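Petrobactin biosynthesis protein AsbB (Bacillus anthracis, PDB 3TO3) catalyses the ATP-dependent condensation of spermidine with citryl-spermidine intermediates in the biosynthesis of the siderophore petrobactin. Local coordinates at residues L504-F515 with I560-E570. Numbering follows the deposited sequence.
Sequences LQEMVLDALFLF and IQLYTPTFYAE
F567 lays one face of its ring against L509, whose CB stands 3.7 Å from the ring centroid and 20° off the normal, a CH-pi contact. The leucine and the phenylalanine run antiparallel alongside each other, bringing L509 CD1 over the CG end of the ring while CB lies near CZ. A flat aromatic suits this place because its face takes both CB and one methyl, CD1, of the leucine, while CD2 turns to L562; at its edge it meets D510 OD1. L514 CD1 comes obliquely to the F567 ring and also meets A569 CB at 3.7 Å, where a small methyl lets the helix come near the strand.

Polar groups tie both ends of the interface. Q505 has CG anti to its backbone N and a kink at the second torsion, which together bring NE2 to the turn, 3.1 Å from Q561 O; the long amide suits a place from which a loop carbonyl must be reached. The bond is nearly straight (175°) and lies in the glutamine amide plane, but the donor stands above the carbonyl plane. T564 N, closing the type I turn Q561-T564, reaches the same oxygen from the opposite face, so two donors grip it. At the other end, D510, short and acidic, offers OD2 to a weak bond from E570 N (3.3 Å), while buried OD1 has no polar partner. Within the turn, L562 swings CD2 across V508 CG1 at about a right angle (3.9 Å), with L509 CD2 also close by.

Both segments lie in the FhuF-like region of this IucA/IucC-family ligase. F515 meets Y163 edge-to-face, its side chain about 7 Å from bound ATP, near but not touching. The 504-515 part of helix 502-528 crosses strand 566-570 at -62°, with axes 8.5 Å apart. That strand pairs antiparallel with 585-589, whose V588 also touches F567, while V429 of helix 410-432 packs on L504, V508 and I560.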
# COMPACT_ATOMS: atom_id res chain seq x y z
N LEU B 504 -11.26 -14.41 -32.46
CA LEU B 504 -10.95 -15.86 -32.43
C LEU B 504 -9.53 -16.16 -32.93
O LEU B 504 -8.76 -16.92 -32.32
CB LEU B 504 -11.98 -16.69 -33.21
CG LEU B 504 -13.48 -16.56 -32.90
CD1 LEU B 504 -14.28 -17.40 -33.89
CD2 LEU B 504 -13.79 -17.00 -31.47
N GLN B 505 -9.17 -15.55 -34.04
CA GLN B 505 -7.82 -15.71 -34.54
C GLN B 505 -6.83 -15.22 -33.49
O GLN B 505 -5.86 -15.89 -33.18
CB GLN B 505 -7.66 -14.95 -35.83
CG GLN B 505 -6.26 -14.89 -36.36
CD GLN B 505 -6.06 -13.59 -37.09
OE1 GLN B 505 -6.36 -12.53 -36.56
NE2 GLN B 505 -5.61 -13.67 -38.34
N GLU B 506 -7.07 -14.06 -32.90
CA GLU B 506 -6.11 -13.58 -31.93
C GLU B 506 -5.98 -14.48 -30.69
O GLU B 506 -4.87 -14.65 -30.19
CB GLU B 506 -6.39 -12.13 -31.56
CG GLU B 506 -6.21 -11.19 -32.74
CD GLU B 506 -7.00 -9.89 -32.57
OE1 GLU B 506 -7.75 -9.75 -31.57
OE2 GLU B 506 -6.88 -9.01 -33.45
N MSE B 507 -7.06 -15.08 -30.21
CA MSE B 507 -6.95 -15.96 -29.05
C MSE B 507 -6.09 -17.19 -29.36
O MSE B 507 -5.36 -17.70 -28.49
CB MSE B 507 -8.31 -16.39 -28.52
CG MSE B 507 -8.25 -17.07 -27.14
SE MSE B 507 -7.91 -15.79 -25.68
CE MSE B 507 -9.75 -15.16 -25.42
N VAL B 508 -6.17 -17.67 -30.59
CA VAL B 508 -5.31 -18.77 -30.97
C VAL B 508 -3.81 -18.37 -31.15
O VAL B 508 -2.90 -18.99 -30.56
CB VAL B 508 -5.87 -19.51 -32.21
CG1 VAL B 508 -4.85 -20.52 -32.71
CG2 VAL B 508 -7.23 -20.21 -31.86
N LEU B 509 -3.55 -17.35 -31.97
CA LEU B 509 -2.20 -16.97 -32.30
C LEU B 509 -1.50 -16.41 -31.07
O LEU B 509 -0.39 -16.82 -30.75
CB LEU B 509 -2.15 -15.94 -33.45
CG LEU B 509 -2.71 -16.48 -34.77
CD1 LEU B 509 -2.49 -15.44 -35.87
CD2 LEU B 509 -2.08 -17.84 -35.13
N ASP B 510 -2.18 -15.47 -30.41
CA ASP B 510 -1.63 -14.71 -29.29
C ASP B 510 -1.63 -15.47 -27.97
O ASP B 510 -0.64 -15.53 -27.27
CB ASP B 510 -2.45 -13.43 -29.13
CG ASP B 510 -1.64 -12.26 -28.64
OD1 ASP B 510 -0.46 -12.15 -29.01
OD2 ASP B 510 -2.18 -11.41 -27.89
N ALA B 511 -2.74 -16.08 -27.60
CA ALA B 511 -2.78 -16.68 -26.29
C ALA B 511 -2.21 -18.11 -26.32
O ALA B 511 -1.23 -18.41 -25.63
CB ALA B 511 -4.16 -16.63 -25.70
N LEU B 512 -2.82 -18.98 -27.10
CA LEU B 512 -2.34 -20.36 -27.21
C LEU B 512 -0.87 -20.48 -27.65
O LEU B 512 -0.11 -21.24 -27.05
CB LEU B 512 -3.23 -21.18 -28.14
CG LEU B 512 -2.91 -22.68 -28.23
CD1 LEU B 512 -3.07 -23.43 -26.88
CD2 LEU B 512 -3.78 -23.32 -29.33
N PHE B 513 -0.48 -19.73 -28.68
CA PHE B 513 0.80 -19.94 -29.37
C PHE B 513 1.88 -18.99 -28.90
O PHE B 513 2.78 -19.40 -28.21
CB PHE B 513 0.65 -19.89 -30.89
CG PHE B 513 0.01 -21.12 -31.47
CD1 PHE B 513 0.23 -22.36 -30.90
CD2 PHE B 513 -0.83 -21.05 -32.56
CE1 PHE B 513 -0.35 -23.51 -31.42
CE2 PHE B 513 -1.42 -22.17 -33.07
CZ PHE B 513 -1.18 -23.41 -32.50
N LEU B 514 1.75 -17.72 -29.24
CA LEU B 514 2.74 -16.72 -28.91
C LEU B 514 3.15 -16.73 -27.42
O LEU B 514 4.32 -16.82 -27.13
CB LEU B 514 2.29 -15.33 -29.39
CG LEU B 514 3.31 -14.19 -29.38
CD1 LEU B 514 2.85 -13.01 -30.24
CD2 LEU B 514 3.54 -13.72 -27.96
N PHE B 515 2.21 -16.63 -26.49
CA PHE B 515 2.57 -16.54 -25.06
C PHE B 515 2.67 -17.88 -24.34
O PHE B 515 2.98 -17.91 -23.16
CB PHE B 515 1.61 -15.64 -24.26
CG PHE B 515 1.69 -14.20 -24.64
CD1 PHE B 515 2.88 -13.49 -24.48
CD2 PHE B 515 0.57 -13.54 -25.17
CE1 PHE B 515 2.96 -12.14 -24.86
CE2 PHE B 515 0.64 -12.19 -25.54
CZ PHE B 515 1.83 -11.49 -25.39
N ILE B 560 -11.00 -17.84 -40.35
CA ILE B 560 -10.28 -17.56 -39.12
C ILE B 560 -8.82 -17.11 -39.40
O ILE B 560 -8.22 -16.38 -38.61
CB ILE B 560 -10.33 -18.82 -38.23
CG1 ILE B 560 -11.69 -18.93 -37.56
CG2 ILE B 560 -9.24 -18.86 -37.16
CD1 ILE B 560 -11.67 -19.92 -36.45
N GLN B 561 -8.26 -17.52 -40.54
CA GLN B 561 -6.94 -17.06 -40.97
C GLN B 561 -5.79 -17.33 -39.97
O GLN B 561 -5.06 -16.41 -39.61
CB GLN B 561 -7.01 -15.57 -41.26
CG GLN B 561 -7.95 -15.19 -42.36
CD GLN B 561 -7.23 -14.51 -43.50
OE1 GLN B 561 -7.29 -13.28 -43.65
NE2 GLN B 561 -6.51 -15.30 -44.30
N LEU B 562 -5.61 -18.57 -39.55
CA LEU B 562 -4.52 -18.90 -38.66
C LEU B 562 -3.18 -18.86 -39.36
O LEU B 562 -2.13 -18.87 -38.71
CB LEU B 562 -4.73 -20.30 -38.10
CG LEU B 562 -5.99 -20.44 -37.28
CD1 LEU B 562 -5.97 -21.80 -36.63
CD2 LEU B 562 -6.02 -19.35 -36.24
N TYR B 563 -3.22 -18.89 -40.69
CA TYR B 563 -2.01 -18.87 -41.53
C TYR B 563 -1.67 -17.46 -42.02
O TYR B 563 -0.83 -17.30 -42.92
CB TYR B 563 -2.10 -19.84 -42.71
CG TYR B 563 -2.38 -21.26 -42.30
CD1 TYR B 563 -2.02 -21.72 -41.05
CD2 TYR B 563 -3.00 -22.15 -43.17
CE1 TYR B 563 -2.26 -23.03 -40.66
CE2 TYR B 563 -3.24 -23.46 -42.81
CZ TYR B 563 -2.87 -23.90 -41.55
OH TYR B 563 -3.11 -25.20 -41.18
N THR B 564 -2.39 -16.45 -41.54
CA THR B 564 -2.09 -15.08 -42.00
C THR B 564 -0.61 -14.76 -41.72
O THR B 564 -0.01 -15.23 -40.73
CB THR B 564 -2.98 -14.01 -41.34
OG1 THR B 564 -2.88 -12.78 -42.07
CG2 THR B 564 -2.56 -13.78 -39.90
N PRO B 565 -0.00 -13.99 -42.63
CA PRO B 565 1.43 -13.65 -42.58
C PRO B 565 1.79 -12.88 -41.32
O PRO B 565 2.79 -13.18 -40.68
CB PRO B 565 1.62 -12.76 -43.80
CG PRO B 565 0.53 -13.20 -44.77
CD PRO B 565 -0.65 -13.54 -43.87
N THR B 566 0.97 -11.90 -40.97
CA THR B 566 1.22 -11.07 -39.80
C THR B 566 -0.10 -10.89 -39.06
O THR B 566 -1.17 -11.01 -39.65
CB THR B 566 1.78 -9.68 -40.20
OG1 THR B 566 0.77 -8.96 -40.89
CG2 THR B 566 3.00 -9.80 -41.14
N PHE B 567 -0.01 -10.64 -37.75
CA PHE B 567 -1.19 -10.25 -37.00
C PHE B 567 -0.80 -9.37 -35.82
O PHE B 567 0.39 -9.17 -35.57
CB PHE B 567 -1.94 -11.47 -36.48
CG PHE B 567 -1.30 -12.08 -35.27
CD1 PHE B 567 -1.81 -11.83 -34.01
CD2 PHE B 567 -0.19 -12.89 -35.40
CE1 PHE B 567 -1.21 -12.38 -32.89
CE2 PHE B 567 0.40 -13.45 -34.29
CZ PHE B 567 -0.11 -13.19 -33.03
N TYR B 568 -1.81 -8.89 -35.10
CA TYR B 568 -1.63 -7.91 -34.03
C TYR B 568 -1.69 -8.59 -32.68
O TYR B 568 -2.73 -9.07 -32.27
CB TYR B 568 -2.69 -6.80 -34.12
CG TYR B 568 -2.35 -5.73 -35.15
CD1 TYR B 568 -1.03 -5.38 -35.38
CD2 TYR B 568 -3.34 -5.08 -35.89
CE1 TYR B 568 -0.69 -4.40 -36.32
CE2 TYR B 568 -3.01 -4.10 -36.84
CZ TYR B 568 -1.66 -3.77 -37.05
OH TYR B 568 -1.27 -2.81 -37.97
N ALA B 569 -0.54 -8.63 -32.01
CA ALA B 569 -0.39 -9.14 -30.66
C ALA B 569 -0.46 -8.02 -29.58
O ALA B 569 0.02 -6.91 -29.78
CB ALA B 569 0.92 -9.84 -30.55
N GLU B 570 -1.05 -8.34 -28.44
CA GLU B 570 -1.13 -7.45 -27.30
C GLU B 570 0.24 -6.96 -26.90
O GLU B 570 1.16 -7.75 -26.82
CB GLU B 570 -1.70 -8.22 -26.10
CG GLU B 570 -3.18 -8.51 -26.18
CD GLU B 570 -4.02 -7.24 -26.19
OE1 GLU B 570 -3.72 -6.31 -25.41
OE2 GLU B 570 -5.00 -7.18 -26.99